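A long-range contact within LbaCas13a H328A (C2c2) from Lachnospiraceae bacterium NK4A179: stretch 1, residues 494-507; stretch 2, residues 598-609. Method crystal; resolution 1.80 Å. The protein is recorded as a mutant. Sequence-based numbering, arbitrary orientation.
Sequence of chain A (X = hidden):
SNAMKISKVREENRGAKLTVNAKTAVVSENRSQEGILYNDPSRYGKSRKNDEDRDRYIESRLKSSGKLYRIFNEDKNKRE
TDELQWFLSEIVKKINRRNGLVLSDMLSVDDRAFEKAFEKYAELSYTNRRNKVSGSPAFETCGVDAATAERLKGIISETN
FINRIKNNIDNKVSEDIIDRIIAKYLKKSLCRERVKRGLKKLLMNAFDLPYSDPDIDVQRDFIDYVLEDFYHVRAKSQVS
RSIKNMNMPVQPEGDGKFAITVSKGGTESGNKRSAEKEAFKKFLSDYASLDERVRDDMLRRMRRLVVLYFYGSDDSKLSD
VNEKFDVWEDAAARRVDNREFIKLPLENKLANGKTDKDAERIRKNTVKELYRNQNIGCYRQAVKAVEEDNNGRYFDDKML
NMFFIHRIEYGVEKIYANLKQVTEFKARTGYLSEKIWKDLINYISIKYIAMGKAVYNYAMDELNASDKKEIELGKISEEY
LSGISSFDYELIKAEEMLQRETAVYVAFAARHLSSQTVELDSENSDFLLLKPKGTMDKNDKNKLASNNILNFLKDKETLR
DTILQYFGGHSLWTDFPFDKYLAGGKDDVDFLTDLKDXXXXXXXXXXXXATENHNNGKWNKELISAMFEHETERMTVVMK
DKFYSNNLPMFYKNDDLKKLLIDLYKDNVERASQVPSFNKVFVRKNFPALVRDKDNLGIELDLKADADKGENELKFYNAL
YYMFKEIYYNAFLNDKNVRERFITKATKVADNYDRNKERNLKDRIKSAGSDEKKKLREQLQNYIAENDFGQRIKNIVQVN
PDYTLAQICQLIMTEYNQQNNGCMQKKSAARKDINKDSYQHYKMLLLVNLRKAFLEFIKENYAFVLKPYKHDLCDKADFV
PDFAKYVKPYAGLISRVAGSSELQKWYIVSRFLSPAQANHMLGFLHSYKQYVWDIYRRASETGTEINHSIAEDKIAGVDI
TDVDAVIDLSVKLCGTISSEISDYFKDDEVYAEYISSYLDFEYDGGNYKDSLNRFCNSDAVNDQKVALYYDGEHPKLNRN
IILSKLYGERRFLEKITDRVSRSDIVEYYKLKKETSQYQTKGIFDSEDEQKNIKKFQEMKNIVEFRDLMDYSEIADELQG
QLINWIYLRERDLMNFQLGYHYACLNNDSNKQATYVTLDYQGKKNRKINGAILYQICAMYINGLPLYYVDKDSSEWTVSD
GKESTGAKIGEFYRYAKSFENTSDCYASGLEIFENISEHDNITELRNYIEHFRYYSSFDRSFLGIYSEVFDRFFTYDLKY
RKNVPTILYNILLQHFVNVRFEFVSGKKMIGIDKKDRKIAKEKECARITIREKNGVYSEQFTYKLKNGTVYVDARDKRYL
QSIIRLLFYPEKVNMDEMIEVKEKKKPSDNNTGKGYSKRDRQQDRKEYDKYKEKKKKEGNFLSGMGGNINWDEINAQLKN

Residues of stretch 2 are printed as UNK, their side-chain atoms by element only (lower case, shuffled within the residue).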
# COMPACT_ATOMS: atom_id res chain seq x y z
N ALA A 494 3.18 5.83 -10.56
CA ALA A 494 3.76 4.60 -11.08
C ALA A 494 5.26 4.55 -10.80
O ALA A 494 5.77 3.59 -10.22
CB ALA A 494 3.50 4.48 -12.59
N GLU A 495 5.96 5.63 -11.14
CA GLU A 495 7.41 5.63 -11.00
C GLU A 495 7.80 5.61 -9.53
O GLU A 495 8.72 4.88 -9.14
CB GLU A 495 8.00 6.86 -11.70
CG GLU A 495 9.53 6.91 -11.70
CD GLU A 495 10.02 8.09 -12.53
OE1 GLU A 495 9.91 9.24 -12.05
OE2 GLU A 495 10.48 7.87 -13.67
N GLU A 496 7.13 6.44 -8.71
CA GLU A 496 7.49 6.51 -7.30
C GLU A 496 7.20 5.20 -6.59
O GLU A 496 7.98 4.78 -5.72
CB GLU A 496 6.76 7.67 -6.62
CG GLU A 496 7.31 9.01 -7.13
CD GLU A 496 6.76 10.23 -6.41
OE1 GLU A 496 5.77 10.11 -5.68
OE2 GLU A 496 7.33 11.34 -6.61
N MET A 497 6.11 4.52 -6.95
CA MET A 497 5.84 3.21 -6.35
C MET A 497 6.98 2.25 -6.66
O MET A 497 7.50 1.58 -5.76
CB MET A 497 4.52 2.63 -6.86
CG MET A 497 3.28 3.39 -6.47
SD MET A 497 2.72 3.11 -4.79
CE MET A 497 1.86 1.54 -4.98
N LEU A 498 7.37 2.16 -7.93
CA LEU A 498 8.42 1.21 -8.29
C LEU A 498 9.74 1.58 -7.64
O LEU A 498 10.47 0.70 -7.16
CB LEU A 498 8.58 1.14 -9.81
CG LEU A 498 9.61 0.09 -10.26
CD1 LEU A 498 9.12 -1.31 -9.90
CD2 LEU A 498 9.90 0.22 -11.76
N GLN A 499 10.05 2.88 -7.60
CA GLN A 499 11.26 3.35 -6.93
C GLN A 499 11.28 2.92 -5.47
O GLN A 499 12.30 2.44 -4.95
CB GLN A 499 11.33 4.88 -7.04
CG GLN A 499 12.64 5.46 -6.54
CD GLN A 499 13.59 5.69 -7.69
OE1 GLN A 499 13.41 6.59 -8.50
NE2 GLN A 499 14.62 4.84 -7.77
N ARG A 500 10.15 3.11 -4.78
CA ARG A 500 10.09 2.77 -3.36
C ARG A 500 10.12 1.26 -3.16
O ARG A 500 10.83 0.75 -2.27
CB ARG A 500 8.84 3.39 -2.74
CG ARG A 500 8.73 3.25 -1.24
CD ARG A 500 7.67 4.23 -0.69
NE ARG A 500 6.35 3.89 -1.23
CZ ARG A 500 5.70 4.58 -2.16
NH1 ARG A 500 6.22 5.69 -2.68
NH2 ARG A 500 4.50 4.15 -2.57
N GLU A 501 9.41 0.51 -4.00
CA GLU A 501 9.48 -0.94 -3.92
C GLU A 501 10.90 -1.43 -4.15
O GLU A 501 11.38 -2.34 -3.46
CB GLU A 501 8.50 -1.56 -4.92
CG GLU A 501 7.03 -1.27 -4.58
CD GLU A 501 6.13 -1.04 -5.81
OE1 GLU A 501 6.60 -1.21 -6.95
OE2 GLU A 501 4.94 -0.69 -5.62
N THR A 502 11.59 -0.86 -5.14
CA THR A 502 12.96 -1.26 -5.43
C THR A 502 13.89 -0.92 -4.28
O THR A 502 14.82 -1.68 -3.97
CB THR A 502 13.44 -0.59 -6.73
OG1 THR A 502 12.55 -0.98 -7.79
CG2 THR A 502 14.87 -1.02 -7.10
N ALA A 503 13.63 0.20 -3.60
CA ALA A 503 14.48 0.60 -2.49
C ALA A 503 14.46 -0.45 -1.39
O ALA A 503 15.47 -0.68 -0.72
CB ALA A 503 14.03 1.96 -1.94
N VAL A 504 13.30 -1.08 -1.19
CA VAL A 504 13.17 -2.11 -0.18
C VAL A 504 14.07 -3.29 -0.53
O VAL A 504 14.79 -3.82 0.33
CB VAL A 504 11.69 -2.54 -0.06
CG1 VAL A 504 11.55 -3.86 0.72
CG2 VAL A 504 10.86 -1.41 0.56
N TYR A 505 14.06 -3.69 -1.80
CA TYR A 505 14.84 -4.85 -2.22
C TYR A 505 16.33 -4.56 -2.21
O TYR A 505 17.12 -5.46 -1.89
CB TYR A 505 14.39 -5.33 -3.60
CG TYR A 505 12.97 -5.80 -3.53
CD1 TYR A 505 12.59 -6.75 -2.58
CD2 TYR A 505 11.99 -5.25 -4.34
CE1 TYR A 505 11.28 -7.18 -2.48
CE2 TYR A 505 10.68 -5.66 -4.24
CZ TYR A 505 10.33 -6.61 -3.31
OH TYR A 505 9.02 -7.02 -3.22
N VAL A 506 16.74 -3.32 -2.53
CA VAL A 506 18.14 -2.93 -2.35
C VAL A 506 18.57 -3.19 -0.91
O VAL A 506 19.62 -3.80 -0.66
CB VAL A 506 18.36 -1.46 -2.74
CG1 VAL A 506 19.80 -0.99 -2.38
CG2 VAL A 506 18.11 -1.27 -4.21
N ALA A 507 17.75 -2.77 0.06
CA ALA A 507 18.07 -3.00 1.47
C ALA A 507 18.18 -4.49 1.77
O ALA A 507 19.11 -4.91 2.48
CB ALA A 507 17.01 -2.36 2.37
N UNK A 598 27.82 -2.57 -6.44
CA UNK A 598 26.68 -2.67 -7.35
C UNK A 598 25.40 -2.35 -6.60
O UNK A 598 24.58 -1.54 -7.05
c UNK A 598 26.59 -4.06 -7.99
c UNK A 598 25.36 -4.10 -8.89
c UNK A 598 27.85 -4.36 -8.78
N UNK A 599 25.22 -2.98 -5.44
CA UNK A 599 23.97 -2.81 -4.69
C UNK A 599 23.84 -1.36 -4.25
O UNK A 599 22.78 -0.74 -4.40
c UNK A 599 23.88 -5.21 -3.97
c UNK A 599 22.69 -3.48 -2.57
c UNK A 599 23.92 -3.77 -3.49
c UNK A 599 24.14 -6.22 -2.85
N UNK A 600 24.92 -0.81 -3.69
CA UNK A 600 24.91 0.58 -3.24
C UNK A 600 24.52 1.52 -4.37
O UNK A 600 23.82 2.51 -4.14
c UNK A 600 26.92 3.36 -3.09
c UNK A 600 26.27 0.97 -2.66
c UNK A 600 25.65 2.86 -1.13
c UNK A 600 26.28 5.11 -1.61
c UNK A 600 26.29 2.42 -2.27
c UNK A 600 25.63 4.19 -0.79
c UNK A 600 26.92 4.69 -2.76
o UNK A 600 26.27 6.43 -1.31
N UNK A 601 24.98 1.24 -5.59
CA UNK A 601 24.71 2.15 -6.69
C UNK A 601 23.23 2.24 -7.01
O UNK A 601 22.80 3.20 -7.64
o UNK A 601 24.98 0.57 -8.53
c UNK A 601 25.49 1.74 -7.94
N UNK A 602 22.44 1.27 -6.56
CA UNK A 602 21.00 1.33 -6.74
C UNK A 602 20.30 2.06 -5.60
O UNK A 602 19.13 2.41 -5.75
c UNK A 602 20.42 -0.08 -6.88
s UNK A 602 18.71 -1.79 -8.22
c UNK A 602 17.79 -1.41 -9.70
c UNK A 602 19.15 -0.12 -7.72
N UNK A 603 20.97 2.28 -4.48
CA UNK A 603 20.32 2.99 -3.39
C UNK A 603 20.23 4.47 -3.72
O UNK A 603 21.22 5.08 -4.16
n UNK A 603 22.17 1.64 2.65
n UNK A 603 23.53 3.47 2.45
c UNK A 603 20.71 2.43 0.37
c UNK A 603 20.23 3.17 -0.86
c UNK A 603 22.51 2.75 2.01
n UNK A 603 21.84 3.14 0.93
c UNK A 603 21.08 2.79 -2.08
N UNK A 604 19.05 5.05 -3.52
CA UNK A 604 18.81 6.45 -3.86
C UNK A 604 19.13 6.73 -5.32
O UNK A 604 19.47 7.86 -5.69
c UNK A 604 19.61 7.39 -2.95
n UNK A 604 18.24 8.27 -1.17
o UNK A 604 19.56 6.52 -0.71
c UNK A 604 19.12 7.35 -1.51
N UNK A 605 19.03 5.72 -6.18
CA UNK A 605 19.25 5.87 -7.62
C UNK A 605 17.92 6.28 -8.24
O UNK A 605 17.02 5.45 -8.41
o UNK A 605 20.39 3.76 -10.40
c UNK A 605 20.23 4.77 -9.69
o UNK A 605 20.46 5.93 -10.11
c UNK A 605 19.77 4.58 -8.24
N UNK A 606 17.80 7.56 -8.59
CA UNK A 606 16.54 8.11 -9.08
C UNK A 606 16.22 7.57 -10.46
O UNK A 606 17.08 7.57 -11.35
o UNK A 606 15.55 10.17 -9.91
c UNK A 606 16.63 9.64 -9.14
N UNK A 607 14.97 7.12 -10.66
CA UNK A 607 14.52 6.73 -11.99
C UNK A 607 14.30 7.95 -12.87
O UNK A 607 14.35 7.83 -14.10
c UNK A 607 13.38 4.53 -11.33
c UNK A 607 14.71 2.59 -10.81
c UNK A 607 14.59 3.87 -11.35
c UNK A 607 12.38 2.60 -10.24
c UNK A 607 13.60 1.96 -10.24
c UNK A 607 12.27 3.89 -10.77
c UNK A 607 13.22 5.92 -11.92
N UNK A 608 14.06 9.12 -12.27
CA UNK A 608 13.67 10.32 -13.00
C UNK A 608 14.86 11.12 -13.50
O UNK A 608 14.80 11.70 -14.59
n UNK A 608 11.78 13.46 -12.61
c UNK A 608 11.87 12.11 -12.86
c UNK A 608 12.79 11.20 -12.10
n UNK A 608 10.42 13.05 -14.21
c UNK A 608 10.90 14.00 -13.43
c UNK A 608 11.01 11.86 -13.88
N UNK A 609 15.94 11.17 -12.72
CA UNK A 609 17.10 11.99 -13.05
C UNK A 609 18.32 11.09 -13.21
O UNK A 609 18.84 10.57 -12.22
c UNK A 609 16.02 14.87 -13.15
c UNK A 609 16.20 14.07 -12.03
c UNK A 609 14.99 15.78 -13.24
c UNK A 609 17.32 13.07 -11.98
c UNK A 609 14.10 15.89 -12.19
c UNK A 609 15.29 14.20 -10.99
c UNK A 609 14.24 15.11 -11.06
o UNK A 609 13.07 16.78 -12.31

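Position 598 carries three side-chain carbons, one bearing the other two. They lie out of reach of stretch 1. The short fork fits valine, V598.

Position 599 has four carbons, forked at the first, with one arm two carbons long. One of them packs against V506, as does the backbone O. This is isoleucine, I599. Its CG2 lies 3.8 Å from V506 CG1, an apolar contact, and I599 O is 3.6 Å from V506 CG1.

Position 600 has one carbon, then a six-carbon ring bearing an oxygen. The CA-to-CB bond points away from stretch 1. The ring and oxygen give tyrosine, Y600, whose OH is hydrogen-bonded elsewhere in the structure.

Position 601 has one carbon and one oxygen, and its CA-to-CB bond also points away. It is serine, S601. S601 OG donates to V598 O at 2.6 Å.

Position 602 is an unbranched chain of two carbons, a sulfur and a last carbon. Its CA-to-CB bond points toward stretch 1, and its carbons touch V506 and T502. Sulfur within the chain identifies methionine, M602. M602 CB packs 3.7 Å from V506 CG2, and M602 CE reaches 3.9 Å from T502 CG2. All three chi angles are t, so the chain is extended.

Position 603 has three carbons, a nitrogen, then a carbon carrying two more nitrogens. Its first carbon lies near V506. The end is a guanidinium group, so the residue is arginine, R603. R603 CB is 4.0 Å from V506 CG1, while NH1 and NH2 are hydrogen-bonded elsewhere in the structure.

Position 604 has two carbons, the second carrying one oxygen and one nitrogen. Its CA-to-CB bond points away, and it makes no contact. The amide is asparagine, N604. Its positive phi, 56°, suits the third place of the type II turn that starts at M602.

Position 605 has two carbons, the second carrying two oxygens. Its backbone O faces Q499 NE2. The carboxylate is aspartate, D605, which closes the turn. Q499 NE2 donates a weak hydrogen bond to D605 O at 2.6 Å.

Position 606 has one carbon and one oxygen, and its CA lies close to Q499 OE1. It is serine, S606. S606 CA is 3.5 Å from Q499 OE1. S606 OG accepts from the backbone N atoms of 608 and 609 and so braces the following loop.

Position 607 has one carbon and a bare six-carbon ring. Its CA-to-CB bond points toward stretch 1. Q499 NE2 lies over one ring face, T502 OG1 is at the edge, and L498 is close by. It is phenylalanine, F607. L498 CG is 3.7 Å from F607 CE2.

Position 608 has one carbon and a five-membered ring with two nitrogens. A ring carbon lies close to E495 OE1. It is histidine, H608. H608 CD2 is 3.4 Å from E495 OE1.

Position 609 has one carbon and a six-carbon ring bearing an oxygen, out of reach. It is tyrosine, Y609.

The contact has two parts. V506 packs against I599 and M602 where the helices run nearly antiparallel. Further along, the amide of Q499 reads the loop backbone: F607 N donates to Q499 OE1 at 2.7 Å, nearly straight at 167°, while NE2 serves D605 O. This pairing holds the loop beside the helix, where the F607 ring packs against L498.

Stretch 2, residues 598-609: VIYSMRNDSFHY
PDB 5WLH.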